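Local coordinates for protein sialyltransferase 0160 (Photobacterium damselae, PDB 4R84) that probably transfers sialic acid from CMP-sialic acid to galactoside acceptors, as a glycosyltransferase of the GT-B structural group, at residues Y351-T364 against M441-Y454. Numbering follows the deposited sequence.
Sequences YSQSPLPNFIFTGT and MLPDTVAGIASSLY. With CA (calcium ion), chain F; CSF (cytidine-5'-monophosphate-3-fluoro-N-acetyl-neuraminic acid), chain E.
Asn358 O takes Thr445 N and Thr445 O takes Ile360 N, the first of the alternating backbone bonds that pair strands 358-362 and 445-447 in parallel; the exchange continues through Ala447 to Ile449 N, bound to Thr362 O at 3.1 Å.

Side-chain hydrogen bonds secure both ends. Asp444 OD2 receives Asn358 N on its anti side at 2.8 Å, the N-H nearly straight on the oxygen (168°). The Tyr351 hydroxyl donates to Met441 O at 2.8 Å. At the far end Thr362 OG1, set between its backbone N and carbonyl carbon (chi1 60°), meets Tyr454 OH at 2.7 Å.

The calcium ion is coordinated by Asn358 OD1 and the carbonyl oxygens of Tyr351, Ser354 and Leu356, with Asp401 and two waters.

Apolar packing differs by face. Phe359 turns a ring edge, CE1, to Ala447 CB (3.6 Å); on the other face the Ile360 side chain crosses the Pro443 ring at about a right angle, its CD1 touching Pro443 CG at 3.6 Å.

As expected of a Rossmann-like domain, ligand groups gather at the C-terminal strand ends: the cytosine N4 donates to Gly363 O, and Ser451 OG and Ser452 N hold a phosphate oxygen. Strand 445-447 edges the four-stranded parallel sheet, strand 401-405 flanks 358-362 on its other side, and helix 434-438 packs against Ile360 and Met441.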
ATOM      1  N   TYR A 351     -22.188  -2.111 -15.658  1.00 22.80           N
ATOM      2  CA  TYR A 351     -21.552  -3.138 -16.487  1.00 24.16           C
ATOM      3  C   TYR A 351     -22.632  -4.080 -17.031  1.00 27.65           C
ATOM      4  O   TYR A 351     -22.525  -4.584 -18.148  1.00 24.62           O
ATOM      5  CB  TYR A 351     -20.502  -3.927 -15.680  1.00 22.06           C
ATOM      6  CG  TYR A 351     -19.104  -3.320 -15.558  1.00 22.26           C
ATOM      7  CD1 TYR A 351     -18.680  -2.284 -16.374  1.00 20.11           C
ATOM      8  CD2 TYR A 351     -18.215  -3.791 -14.591  1.00 22.46           C
ATOM      9  CE1 TYR A 351     -17.395  -1.744 -16.244  1.00 25.84           C
ATOM     10  CE2 TYR A 351     -16.941  -3.255 -14.448  1.00 22.99           C
ATOM     11  CZ  TYR A 351     -16.538  -2.234 -15.273  1.00 22.02           C
ATOM     12  OH  TYR A 351     -15.273  -1.722 -15.129  1.00 22.96           O
ATOM     13  N   SER A 352     -23.669  -4.334 -16.235  1.00 26.10           N
ATOM     14  CA  SER A 352     -24.720  -5.270 -16.645  1.00 27.60           C
ATOM     15  C   SER A 352     -25.940  -4.632 -17.316  1.00 24.84           C
ATOM     16  O   SER A 352     -26.846  -5.350 -17.740  1.00 29.86           O
ATOM     17  CB  SER A 352     -25.189  -6.090 -15.440  1.00 37.18           C
ATOM     18  OG  SER A 352     -24.195  -7.020 -15.050  1.00 41.64           O
ATOM     19  N   GLN A 353     -25.965  -3.305 -17.440  1.00 35.67           N
ATOM     20  CA  GLN A 353     -27.074  -2.610 -18.117  1.00 32.33           C
ATOM     21  C   GLN A 353     -27.333  -3.154 -19.528  1.00 33.24           C
ATOM     22  O   GLN A 353     -28.481  -3.324 -19.940  1.00 32.82           O
ATOM     23  CB  GLN A 353     -26.803  -1.108 -18.211  1.00 38.69           C
ATOM     24  CG  GLN A 353     -27.151  -0.321 -16.961  1.00 39.01           C
ATOM     25  CD  GLN A 353     -26.928   1.167 -17.149  1.00 39.26           C
ATOM     26  OE1 GLN A 353     -26.788   1.644 -18.275  1.00 35.45           O
ATOM     27  NE2 GLN A 353     -26.870   1.902 -16.044  1.00 38.39           N
ATOM     28  N   SER A 354     -26.251  -3.379 -20.265  1.00 30.99           N
ATOM     29  CA  SER A 354     -26.290  -3.951 -21.613  1.00 32.59           C
ATOM     30  C   SER A 354     -25.490  -5.258 -21.625  1.00 32.46           C
ATOM     31  O   SER A 354     -24.492  -5.379 -20.932  1.00 26.86           O
ATOM     32  CB  SER A 354     -25.729  -2.957 -22.632  1.00 32.38           C
ATOM     33  OG  SER A 354     -25.382  -3.590 -23.858  1.00 34.99           O
ATOM     34  N   PRO A 355     -25.923  -6.251 -22.416  1.00 34.92           N
ATOM     35  CA  PRO A 355     -25.212  -7.535 -22.356  1.00 31.53           C
ATOM     36  C   PRO A 355     -23.854  -7.525 -23.077  1.00 29.72           C
ATOM     37  O   PRO A 355     -23.113  -8.503 -22.978  1.00 36.56           O
ATOM     38  CB  PRO A 355     -26.189  -8.496 -23.035  1.00 29.34           C
ATOM     39  CG  PRO A 355     -26.921  -7.627 -24.005  1.00 36.08           C
ATOM     40  CD  PRO A 355     -27.091  -6.303 -23.308  1.00 32.63           C
ATOM     41  N   LEU A 356     -23.518  -6.438 -23.763  1.00 28.26           N
ATOM     42  CA  LEU A 356     -22.203  -6.334 -24.395  1.00 27.65           C
ATOM     43  C   LEU A 356     -21.063  -6.312 -23.383  1.00 30.85           C
ATOM     44  O   LEU A 356     -21.239  -5.854 -22.264  1.00 29.72           O
ATOM     45  CB  LEU A 356     -22.100  -5.081 -25.266  1.00 26.89           C
ATOM     46  CG  LEU A 356     -22.902  -5.072 -26.568  1.00 28.52           C
ATOM     47  CD1 LEU A 356     -22.602  -3.783 -27.340  1.00 35.72           C
ATOM     48  CD2 LEU A 356     -22.549  -6.300 -27.382  1.00 37.25           C
ATOM     49  N   PRO A 357     -19.882  -6.811 -23.786  1.00 28.62           N
ATOM     50  CA  PRO A 357     -18.695  -6.657 -22.945  1.00 26.43           C
ATOM     51  C   PRO A 357     -18.359  -5.187 -22.796  1.00 25.76           C
ATOM     52  O   PRO A 357     -18.805  -4.348 -23.587  1.00 24.43           O
ATOM     53  CB  PRO A 357     -17.604  -7.404 -23.715  1.00 25.95           C
ATOM     54  CG  PRO A 357     -18.089  -7.414 -25.148  1.00 27.56           C
ATOM     55  CD  PRO A 357     -19.582  -7.501 -25.058  1.00 28.35           C
ATOM     56  N   ASN A 358     -17.570  -4.877 -21.779  1.00 23.84           N
ATOM     57  CA  ASN A 358     -17.365  -3.499 -21.363  1.00 21.12           C
ATOM     58  C   ASN A 358     -15.971  -2.951 -21.672  1.00 21.16           C
ATOM     59  O   ASN A 358     -14.959  -3.608 -21.435  1.00 24.53           O
ATOM     60  CB  ASN A 358     -17.685  -3.412 -19.864  1.00 19.70           C
ATOM     61  CG  ASN A 358     -19.076  -3.965 -19.558  1.00 21.33           C
ATOM     62  OD1 ASN A 358     -20.059  -3.505 -20.138  1.00 23.94           O
ATOM     63  ND2 ASN A 358     -19.156  -4.992 -18.705  1.00 23.16           N
ATOM     64  N   PHE A 359     -15.950  -1.736 -22.220  1.00 18.74           N
ATOM     65  CA  PHE A 359     -14.728  -1.047 -22.613  1.00 20.75           C
ATOM     66  C   PHE A 359     -14.606   0.247 -21.856  1.00 21.79           C
ATOM     67  O   PHE A 359     -15.528   1.050 -21.877  1.00 20.12           O
ATOM     68  CB  PHE A 359     -14.738  -0.783 -24.137  1.00 21.01           C
ATOM     69  CG  PHE A 359     -13.849   0.361 -24.605  1.00 26.59           C
ATOM     70  CD1 PHE A 359     -12.478   0.369 -24.363  1.00 24.85           C
ATOM     71  CD2 PHE A 359     -14.391   1.407 -25.349  1.00 29.91           C
ATOM     72  CE1 PHE A 359     -11.665   1.411 -24.830  1.00 21.07           C
ATOM     73  CE2 PHE A 359     -13.585   2.458 -25.825  1.00 28.22           C
ATOM     74  CZ  PHE A 359     -12.220   2.463 -25.558  1.00 24.60           C
ATOM     75  N   ILE A 360     -13.483   0.438 -21.165  1.00 17.61           N
ATOM     76  CA  ILE A 360     -13.191   1.731 -20.574  1.00 14.57           C
ATOM     77  C   ILE A 360     -12.146   2.473 -21.378  1.00 17.64           C
ATOM     78  O   ILE A 360     -11.035   1.975 -21.577  1.00 19.57           O
ATOM     79  CB  ILE A 360     -12.669   1.611 -19.128  1.00 16.11           C
ATOM     80  CG1 ILE A 360     -13.741   1.045 -18.218  1.00 17.41           C
ATOM     81  CG2 ILE A 360     -12.224   2.980 -18.638  1.00 22.11           C
ATOM     82  CD1 ILE A 360     -13.236   0.840 -16.781  1.00 19.86           C
ATOM     83  N   PHE A 361     -12.497   3.678 -21.813  1.00 17.59           N
ATOM     84  CA  PHE A 361     -11.522   4.586 -22.392  1.00 19.30           C
ATOM     85  C   PHE A 361     -10.902   5.433 -21.284  1.00 18.22           C
ATOM     86  O   PHE A 361     -11.623   6.084 -20.529  1.00 19.34           O
ATOM     87  CB  PHE A 361     -12.166   5.498 -23.444  1.00 24.46           C
ATOM     88  CG  PHE A 361     -11.232   6.550 -23.980  1.00 20.31           C
ATOM     89  CD1 PHE A 361     -10.336   6.241 -24.984  1.00 21.54           C
ATOM     90  CD2 PHE A 361     -11.249   7.847 -23.481  1.00 21.81           C
ATOM     91  CE1 PHE A 361      -9.470   7.207 -25.486  1.00 22.46           C
ATOM     92  CE2 PHE A 361     -10.377   8.816 -23.977  1.00 23.76           C
ATOM     93  CZ  PHE A 361      -9.489   8.487 -24.979  1.00 26.74           C
ATOM     94  N   THR A 362      -9.572   5.461 -21.227  1.00 17.19           N
ATOM     95  CA  THR A 362      -8.906   6.280 -20.216  1.00 23.84           C
ATOM     96  C   THR A 362      -8.494   7.628 -20.802  1.00 20.03           C
ATOM     97  O   THR A 362      -7.628   7.702 -21.684  1.00 19.80           O
ATOM     98  CB  THR A 362      -7.666   5.573 -19.651  1.00 17.96           C
ATOM     99  OG1 THR A 362      -6.742   5.314 -20.704  1.00 23.56           O
ATOM    100  CG2 THR A 362      -8.049   4.241 -19.010  1.00 21.43           C
ATOM    101  N   GLY A 363      -9.101   8.701 -20.311  1.00 18.88           N
ATOM    102  CA  GLY A 363      -8.802  10.028 -20.831  1.00 16.45           C
ATOM    103  C   GLY A 363      -7.527  10.636 -20.266  1.00 18.84           C
ATOM    104  O   GLY A 363      -6.936  10.107 -19.331  1.00 18.26           O
ATOM    105  N   THR A 364      -7.085  11.746 -20.850  1.00 16.42           N
ATOM    106  CA  THR A 364      -5.983  12.510 -20.270  1.00 19.39           C
ATOM    107  C   THR A 364      -6.333  13.987 -20.248  1.00 19.07           C
ATOM    108  O   THR A 364      -7.457  14.369 -20.566  1.00 20.74           O
ATOM    109  CB  THR A 364      -4.673  12.305 -21.042  1.00 25.78           C
ATOM    110  OG1 THR A 364      -3.580  12.842 -20.279  1.00 22.96           O
ATOM    111  CG2 THR A 364      -4.756  12.985 -22.414  1.00 23.48           C
ATOM    112  N   MET A 441     -12.633  -4.803 -10.332  1.00 22.36           N
ATOM    113  CA  MET A 441     -13.679  -4.179 -11.143  1.00 21.60           C
ATOM    114  C   MET A 441     -13.158  -3.712 -12.503  1.00 21.42           C
ATOM    115  O   MET A 441     -13.727  -2.812 -13.129  1.00 23.32           O
ATOM    116  CB  MET A 441     -14.309  -3.001 -10.400  1.00 23.55           C
ATOM    117  CG  MET A 441     -15.278  -3.418  -9.277  1.00 24.06           C
ATOM    118  SD  MET A 441     -16.691  -4.341  -9.946  1.00 23.99           S
ATOM    119  CE  MET A 441     -17.516  -3.029 -10.844  1.00 26.70           C
ATOM    120  N   LEU A 442     -12.079  -4.323 -12.971  1.00 19.70           N
ATOM    121  CA  LEU A 442     -11.624  -4.027 -14.326  1.00 20.38           C
ATOM    122  C   LEU A 442     -12.653  -4.516 -15.333  1.00 22.57           C
ATOM    123  O   LEU A 442     -13.327  -5.527 -15.103  1.00 23.52           O
ATOM    124  CB  LEU A 442     -10.266  -4.663 -14.603  1.00 20.56           C
ATOM    125  CG  LEU A 442      -9.105  -3.964 -13.892  1.00 27.73           C
ATOM    126  CD1 LEU A 442      -7.853  -4.777 -14.053  1.00 27.22           C
ATOM    127  CD2 LEU A 442      -8.897  -2.547 -14.426  1.00 26.52           C
ATOM    128  N   PRO A 443     -12.769  -3.807 -16.460  1.00 18.15           N
ATOM    129  CA  PRO A 443     -13.727  -4.201 -17.493  1.00 22.95           C
ATOM    130  C   PRO A 443     -13.156  -5.291 -18.380  1.00 23.16           C
ATOM    131  O   PRO A 443     -12.125  -5.874 -18.047  1.00 21.18           O
ATOM    132  CB  PRO A 443     -13.919  -2.911 -18.279  1.00 24.38           C
ATOM    133  CG  PRO A 443     -12.538  -2.314 -18.273  1.00 21.56           C
ATOM    134  CD  PRO A 443     -12.047  -2.575 -16.839  1.00 17.85           C
ATOM    135  N   ASP A 444     -13.824  -5.563 -19.496  1.00 24.27           N
ATOM    136  CA  ASP A 444     -13.326  -6.548 -20.438  1.00 23.90           C
ATOM    137  C   ASP A 444     -12.130  -6.024 -21.221  1.00 24.01           C
ATOM    138  O   ASP A 444     -11.205  -6.773 -21.532  1.00 22.69           O
ATOM    139  CB  ASP A 444     -14.445  -6.986 -21.374  1.00 24.34           C
ATOM    140  CG  ASP A 444     -15.553  -7.691 -20.636  1.00 28.39           C
ATOM    141  OD1 ASP A 444     -15.349  -8.866 -20.291  1.00 35.17           O
ATOM    142  OD2 ASP A 444     -16.615  -7.078 -20.385  1.00 26.38           O
ATOM    143  N   THR A 445     -12.126  -4.728 -21.517  1.00 23.54           N
ATOM    144  CA  THR A 445     -10.997  -4.165 -22.231  1.00 18.55           C
ATOM    145  C   THR A 445     -10.813  -2.704 -21.848  1.00 19.37           C
ATOM    146  O   THR A 445     -11.780  -2.001 -21.536  1.00 22.11           O
ATOM    147  CB  THR A 445     -11.158  -4.309 -23.774  1.00 23.29           C
ATOM    148  OG1 THR A 445      -9.876  -4.235 -24.405  1.00 25.54           O
ATOM    149  CG2 THR A 445     -12.078  -3.224 -24.368  1.00 21.64           C
ATOM    150  N   VAL A 446      -9.556  -2.276 -21.857  1.00 20.92           N
ATOM    151  CA  VAL A 446      -9.170  -0.916 -21.503  1.00 22.80           C
ATOM    152  C   VAL A 446      -8.280  -0.345 -22.578  1.00 23.00           C
ATOM    153  O   VAL A 446      -7.323  -0.986 -22.987  1.00 21.39           O
ATOM    154  CB  VAL A 446      -8.409  -0.870 -20.168  1.00 18.47           C
ATOM    155  CG1 VAL A 446      -8.108   0.592 -19.774  1.00 18.14           C
ATOM    156  CG2 VAL A 446      -9.198  -1.573 -19.083  1.00 18.21           C
ATOM    157  N   ALA A 447      -8.565   0.875 -23.017  1.00 18.83           N
ATOM    158  CA  ALA A 447      -7.698   1.510 -23.996  1.00 17.99           C
ATOM    159  C   ALA A 447      -7.762   3.008 -23.836  1.00 21.12           C
ATOM    160  O   ALA A 447      -8.690   3.534 -23.228  1.00 21.00           O
ATOM    161  CB  ALA A 447      -8.104   1.120 -25.426  1.00 19.82           C
ATOM    162  N   GLY A 448      -6.781   3.699 -24.400  1.00 23.05           N
ATOM    163  CA  GLY A 448      -6.783   5.143 -24.325  1.00 24.84           C
ATOM    164  C   GLY A 448      -5.406   5.733 -24.167  1.00 24.90           C
ATOM    165  O   GLY A 448      -4.417   5.159 -24.596  1.00 22.40           O
ATOM    166  N   ILE A 449      -5.338   6.892 -23.529  1.00 18.22           N
ATOM    167  CA  ILE A 449      -4.086   7.616 -23.467  1.00 18.79           C
ATOM    168  C   ILE A 449      -3.178   7.007 -22.413  1.00 25.07           C
ATOM    169  O   ILE A 449      -3.647   6.659 -21.330  1.00 22.52           O
ATOM    170  CB  ILE A 449      -4.329   9.112 -23.156  1.00 18.67           C
ATOM    171  CG1 ILE A 449      -5.438   9.686 -24.050  1.00 20.49           C
ATOM    172  CG2 ILE A 449      -3.030   9.898 -23.259  1.00 24.43           C
ATOM    173  CD1 ILE A 449      -5.209   9.541 -25.569  1.00 25.45           C
ATOM    174  N   ALA A 450      -1.892   6.877 -22.736  1.00 19.99           N
ATOM    175  CA  ALA A 450      -0.899   6.320 -21.817  1.00 21.09           C
ATOM    176  C   ALA A 450      -0.970   6.951 -20.446  1.00 27.24           C
ATOM    177  O   ALA A 450      -1.221   8.143 -20.311  1.00 23.61           O
ATOM    178  CB  ALA A 450       0.492   6.480 -22.370  1.00 27.73           C
ATOM    179  N   SER A 451      -0.765   6.113 -19.443  1.00 21.88           N
ATOM    180  CA  SER A 451      -0.752   6.526 -18.050  1.00 16.78           C
ATOM    181  C   SER A 451      -0.152   5.381 -17.248  1.00 21.65           C
ATOM    182  O   SER A 451      -0.145   4.231 -17.699  1.00 22.45           O
ATOM    183  CB  SER A 451      -2.153   6.853 -17.551  1.00 20.33           C
ATOM    184  OG  SER A 451      -2.172   6.899 -16.132  1.00 25.33           O
ATOM    185  N   SER A 452       0.360   5.715 -16.063  1.00 24.37           N
ATOM    186  CA  SER A 452       0.898   4.742 -15.129  1.00 23.61           C
ATOM    187  C   SER A 452      -0.133   3.659 -14.796  1.00 19.88           C
ATOM    188  O   SER A 452       0.218   2.546 -14.410  1.00 21.91           O
ATOM    189  CB  SER A 452       1.378   5.467 -13.854  1.00 20.39           C
ATOM    190  OG  SER A 452       1.923   4.549 -12.946  1.00 32.02           O
ATOM    191  N   LEU A 453      -1.412   3.995 -14.932  1.00 17.10           N
ATOM    192  CA  LEU A 453      -2.475   3.070 -14.586  1.00 21.04           C
ATOM    193  C   LEU A 453      -2.396   1.767 -15.398  1.00 18.89           C
ATOM    194  O   LEU A 453      -2.915   0.741 -14.964  1.00 20.13           O
ATOM    195  CB  LEU A 453      -3.847   3.737 -14.770  1.00 21.55           C
ATOM    196  CG  LEU A 453      -4.330   4.069 -16.191  1.00 20.05           C
ATOM    197  CD1 LEU A 453      -5.060   2.884 -16.838  1.00 18.75           C
ATOM    198  CD2 LEU A 453      -5.236   5.319 -16.133  1.00 21.02           C
ATOM    199  N   TYR A 454      -1.757   1.803 -16.572  1.00 18.55           N
ATOM    200  CA  TYR A 454      -1.686   0.603 -17.416  1.00 17.28           C
ATOM    201  C   TYR A 454      -0.728  -0.451 -16.862  1.00 21.56           C
ATOM    202  O   TYR A 454      -0.731  -1.593 -17.320  1.00 23.46           O
ATOM    203  CB  TYR A 454      -1.295   0.976 -18.862  1.00 19.40           C
ATOM    204  CG  TYR A 454      -2.493   1.472 -19.624  1.00 19.29           C
ATOM    205  CD1 TYR A 454      -3.380   0.580 -20.212  1.00 23.50           C
ATOM    206  CD2 TYR A 454      -2.784   2.826 -19.676  1.00 19.16           C
ATOM    207  CE1 TYR A 454      -4.512   1.030 -20.868  1.00 20.86           C
ATOM    208  CE2 TYR A 454      -3.899   3.282 -20.322  1.00 19.14           C
ATOM    209  CZ  TYR A 454      -4.760   2.389 -20.914  1.00 20.96           C
ATOM    210  OH  TYR A 454      -5.870   2.878 -21.551  1.00 20.52           O
TER
HETATM  211 CA    CA F 502     -22.236  -4.518 -20.601  1.00 27.79          CA
HETATM  212  C5A CSF E 501       3.189  12.301 -16.410  1.00 21.67           C
HETATM  213  C4A CSF E 501       3.033  12.229 -14.897  1.00 21.01           C
HETATM  214  C2A CSF E 501       0.526  12.392 -15.209  1.00 29.35           C
HETATM  215  O6A CSF E 501       0.790  12.404 -16.624  1.00 24.59           O
HETATM  216  C6A CSF E 501       1.946  11.688 -17.043  1.00 23.62           C
HETATM  217  C3A CSF E 501       1.748  12.932 -14.444  1.00 21.51           C
HETATM  218  O4A CSF E 501       4.178  12.840 -14.286  1.00 22.96           O
HETATM  219  N5A CSF E 501       4.359  11.555 -16.814  1.00 26.00           N
HETATM  220  C7A CSF E 501       2.028  11.807 -18.552  1.00 21.89           C
HETATM  221  C8A CSF E 501       0.800  11.186 -19.194  1.00 20.14           C
HETATM  222  C9A CSF E 501       0.974  11.114 -20.707  1.00 28.04           C
HETATM  223  O9A CSF E 501      -0.191  10.487 -21.244  1.00 25.94           O
HETATM  224  O8A CSF E 501       0.665   9.857 -18.691  1.00 22.20           O
HETATM  225  O7A CSF E 501       2.078  13.187 -18.916  1.00 25.67           O
HETATM  226  C1A CSF E 501      -0.675  13.272 -14.931  1.00 34.20           C
HETATM  227  OBA CSF E 501      -1.133  13.309 -13.772  1.00 31.59           O
HETATM  228  OAA CSF E 501      -1.175  13.950 -15.860  1.00 34.23           O
HETATM  229  O1A CSF E 501       0.253  11.087 -14.693  1.00 26.49           O
HETATM  230  O2A CSF E 501       0.024   8.643 -15.111  1.00 39.04           O
HETATM  231  N1  CSF E 501      -5.746   8.739 -13.737  1.00 17.93           N
HETATM  232  C2  CSF E 501      -7.041   8.197 -13.728  1.00 18.30           C
HETATM  233  N3  CSF E 501      -7.750   8.129 -14.877  1.00 15.51           N
HETATM  234  C4  CSF E 501      -7.198   8.577 -16.025  1.00 17.36           C
HETATM  235  C5  CSF E 501      -5.917   9.129 -16.043  1.00 18.02           C
HETATM  236  C6  CSF E 501      -5.193   9.210 -14.858  1.00 17.39           C
HETATM  237  C3' CSF E 501      -2.960   7.743 -12.449  1.00 22.91           C
HETATM  238  C2' CSF E 501      -4.396   7.526 -12.048  1.00 19.56           C
HETATM  239  C1' CSF E 501      -5.037   8.834 -12.451  1.00 18.78           C
HETATM  240  O4' CSF E 501      -3.996   9.811 -12.532  1.00 21.63           O
HETATM  241  C4' CSF E 501      -2.770   9.207 -12.125  1.00 21.22           C
HETATM  242  PA  CSF E 501      -0.720   9.942 -15.297  1.00 33.87           P
HETATM  243  O5' CSF E 501      -1.919   9.821 -14.264  1.00 26.72           O
HETATM  244  C5' CSF E 501      -1.621   9.843 -12.876  1.00 18.62           C
HETATM  245  O3' CSF E 501      -2.083   6.872 -11.747  1.00 27.10           O
HETATM  246  O2' CSF E 501      -4.506   7.432 -10.622  1.00 22.92           O
HETATM  247  N4  CSF E 501      -7.907   8.510 -17.178  1.00 18.22           N
HETATM  248  O2  CSF E 501      -7.526   7.783 -12.641  1.00 19.70           O
HETATM  249  O3A CSF E 501      -1.310  10.313 -16.630  1.00 46.51           O
HETATM  250  C10 CSF E 501       5.318  12.063 -17.592  1.00 32.01           C
HETATM  251  O10 CSF E 501       5.326  13.232 -17.951  1.00 35.79           O
HETATM  252  C11 CSF E 501       6.383  11.092 -18.019  1.00 35.62           C
HETATM  253  F3A CSF E 501       1.839  14.285 -14.675  1.00 29.05           F
HETATM  254  O   HOH W   1     -23.311  -2.266 -19.861  1.00 23.19           O
HETATM  255  O   HOH W   2     -16.609  -5.901 -17.348  1.00 34.67           O
HETATM  256  O   HOH W   3     -21.644  -6.610 -19.764  1.00 28.09           O
HETATM  257  O   HOH W   4      -4.601   8.484 -19.402  1.00 32.04           O